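Local coordinates for phosphate transporter (Thermotoga maritima MSB8, PDB 6L85), which probably imports inorganic phosphate across the cell membrane, driven by sodium ions, as a bacterial relative of the human SLC20 carriers, at residues Phe151-Leu156 and Arg322-Asp327. Numbering follows the deposited sequence.
Sequences FVMFKL and RGFTVD. With NA (sodium ion), chain S.
This is a buried helix-helix contact between helix 129-162 and the first turns of helix 320-339, made mostly by side chains. The short axes run in roughly opposite directions, 138° apart, with a closest approach of 9.4 Å. Thr-325 sits nearest the opposing backbone. Its methyl CG2, anti to its own backbone N, lies 3.8 Å from Met-153 CG and equally near the backbone N of Phe-154. Thr-325 OG1 meets the edge of the Phe-154 ring at CD1, while its hydrogen bond goes to Ser-321 O, one turn back. Met-153 is fully extended. It crosses Phe-324 at about a right angle and puts CE 3.6 Å from ring atom CE2 of that residue. Phe-178 of helix 167-194 touches both of these side chains. In this all-helical phosphate transporter fold, helix 320-339 also carries a sodium site on a side turned from helix 129-162. There Asp-327 OD2 binds the ion at 2.2 Å, together with Thr-29, Gln-243 and Ser-247. At the other end, Arg-322 lays one guanidinium face against Phe-154, with ring atom CZ 3.3 Å from Arg-322 CZ. The two planes are 41° apart, so the groups meet obliquely. Arg-322 CG also touches Phe-154 CE1, at 3.4 Å. Hydrogen bonds from NE to Val-357 O and from NH1 to Thr-319 OG1 help fix the guanidinium's rotation. An alanine at Arg-322 would probably uncover the outer part of the Phe-154 ring and loosen the tie to helix 346-357.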
loop_
_atom_site.group_PDB
_atom_site.type_symbol
_atom_site.label_atom_id
_atom_site.label_comp_id
_atom_site.label_asym_id
_atom_site.label_seq_id
_atom_site.Cartn_x
_atom_site.Cartn_y
_atom_site.Cartn_z
ATOM N N PHE B 151 15.119 -7.576 23.242
ATOM C CA PHE B 151 16.414 -8.039 23.730
ATOM C C PHE B 151 17.074 -8.968 22.713
ATOM O O PHE B 151 18.229 -8.759 22.303
ATOM C CB PHE B 151 16.202 -8.730 25.085
ATOM C CG PHE B 151 17.441 -9.332 25.685
ATOM C CD1 PHE B 151 18.326 -8.555 26.414
ATOM C CD2 PHE B 151 17.708 -10.683 25.534
ATOM C CE1 PHE B 151 19.468 -9.114 26.978
ATOM C CE2 PHE B 151 18.843 -11.250 26.096
ATOM C CZ PHE B 151 19.728 -10.462 26.817
ATOM N N VAL B 152 16.329 -9.970 22.251
ATOM C CA VAL B 152 16.892 -10.934 21.309
ATOM C C VAL B 152 17.290 -10.245 20.013
ATOM O O VAL B 152 18.343 -10.540 19.434
ATOM C CB VAL B 152 15.894 -12.081 21.066
ATOM C CG1 VAL B 152 16.442 -13.070 20.038
ATOM C CG2 VAL B 152 15.578 -12.776 22.385
ATOM N N MET B 153 16.480 -9.291 19.553
ATOM C CA MET B 153 16.766 -8.647 18.282
ATOM C C MET B 153 17.989 -7.744 18.382
ATOM O O MET B 153 18.800 -7.686 17.452
ATOM C CB MET B 153 15.549 -7.857 17.809
ATOM C CG MET B 153 15.828 -7.031 16.576
ATOM S SD MET B 153 14.322 -6.362 15.851
ATOM C CE MET B 153 15.057 -5.360 14.560
ATOM N N PHE B 154 18.140 -7.017 19.493
ATOM C CA PHE B 154 19.337 -6.198 19.636
ATOM C C PHE B 154 20.589 -7.068 19.682
ATOM O O PHE B 154 21.632 -6.704 19.114
ATOM C CB PHE B 154 19.264 -5.321 20.875
ATOM C CG PHE B 154 20.218 -4.174 20.816
ATOM C CD1 PHE B 154 20.076 -3.191 19.823
ATOM C CD2 PHE B 154 21.295 -4.094 21.696
ATOM C CE1 PHE B 154 20.989 -2.131 19.731
ATOM C CE2 PHE B 154 22.199 -3.042 21.622
ATOM C CZ PHE B 154 22.049 -2.058 20.636
ATOM N N LYS B 155 20.490 -8.242 20.319
ATOM C CA LYS B 155 21.588 -9.213 20.254
ATOM C C LYS B 155 21.868 -9.668 18.829
ATOM O O LYS B 155 23.031 -9.806 18.432
ATOM C CB LYS B 155 21.257 -10.423 21.150
ATOM C CG LYS B 155 22.086 -11.692 20.907
ATOM C CD LYS B 155 21.572 -12.603 19.773
ATOM C CE LYS B 155 20.460 -13.489 20.290
ATOM N NZ LYS B 155 19.989 -14.463 19.282
ATOM N N LEU B 156 20.815 -9.926 18.052
ATOM C CA LEU B 156 20.995 -10.271 16.640
ATOM C C LEU B 156 21.720 -9.171 15.881
ATOM O O LEU B 156 22.542 -9.450 15.000
ATOM C CB LEU B 156 19.650 -10.500 15.957
ATOM C CG LEU B 156 19.235 -11.940 15.683
ATOM C CD1 LEU B 156 18.960 -12.580 17.013
ATOM C CD2 LEU B 156 18.011 -12.027 14.739
ATOM N N ARG B 322 18.849 1.122 18.400
ATOM C CA ARG B 322 17.915 0.710 19.438
ATOM C C ARG B 322 16.489 1.146 19.117
ATOM O O ARG B 322 15.548 0.404 19.402
ATOM C CB ARG B 322 18.341 1.262 20.793
ATOM C CG ARG B 322 19.477 0.468 21.418
ATOM C CD ARG B 322 19.769 0.907 22.852
ATOM N NE ARG B 322 20.730 0.001 23.465
ATOM C CZ ARG B 322 22.039 0.040 23.239
ATOM N NH1 ARG B 322 22.548 0.955 22.421
ATOM N NH2 ARG B 322 22.836 -0.833 23.836
ATOM N N GLY B 323 16.305 2.360 18.578
ATOM C CA GLY B 323 14.971 2.791 18.182
ATOM C C GLY B 323 14.396 1.917 17.081
ATOM O O GLY B 323 13.229 1.536 17.124
ATOM N N PHE B 324 15.223 1.593 16.080
ATOM C CA PHE B 324 14.887 0.594 15.070
ATOM C C PHE B 324 14.394 -0.706 15.706
ATOM O O PHE B 324 13.343 -1.243 15.319
ATOM C CB PHE B 324 16.129 0.339 14.208
ATOM C CG PHE B 324 15.920 -0.639 13.073
ATOM C CD1 PHE B 324 15.501 -0.192 11.825
ATOM C CD2 PHE B 324 16.196 -1.998 13.240
ATOM C CE1 PHE B 324 15.332 -1.080 10.763
ATOM C CE2 PHE B 324 16.037 -2.884 12.189
ATOM C CZ PHE B 324 15.598 -2.421 10.943
ATOM N N THR B 325 15.163 -1.236 16.676
ATOM C CA THR B 325 14.816 -2.503 17.330
ATOM C C THR B 325 13.522 -2.394 18.144
ATOM O O THR B 325 12.688 -3.305 18.127
ATOM C CB THR B 325 15.993 -2.947 18.216
ATOM O OG1 THR B 325 17.116 -3.254 17.377
ATOM C CG2 THR B 325 15.655 -4.194 19.054
ATOM N N VAL B 326 13.346 -1.286 18.862
ATOM C CA VAL B 326 12.160 -1.076 19.689
ATOM C C VAL B 326 10.911 -1.050 18.821
ATOM O O VAL B 326 9.891 -1.679 19.136
ATOM C CB VAL B 326 12.305 0.234 20.491
ATOM C CG1 VAL B 326 10.938 0.738 21.010
ATOM C CG2 VAL B 326 13.298 0.052 21.625
ATOM N N ASP B 327 10.977 -0.306 17.717
ATOM C CA ASP B 327 9.843 -0.233 16.806
ATOM C C ASP B 327 9.535 -1.582 16.187
ATOM O O ASP B 327 8.371 -2.008 16.155
ATOM C CB ASP B 327 10.123 0.773 15.697
ATOM C CG ASP B 327 10.149 2.197 16.188
ATOM O OD1 ASP B 327 9.598 2.477 17.276
ATOM O OD2 ASP B 327 10.709 3.048 15.458
HETATM NA NA NA S . 11.452 4.883 14.473
#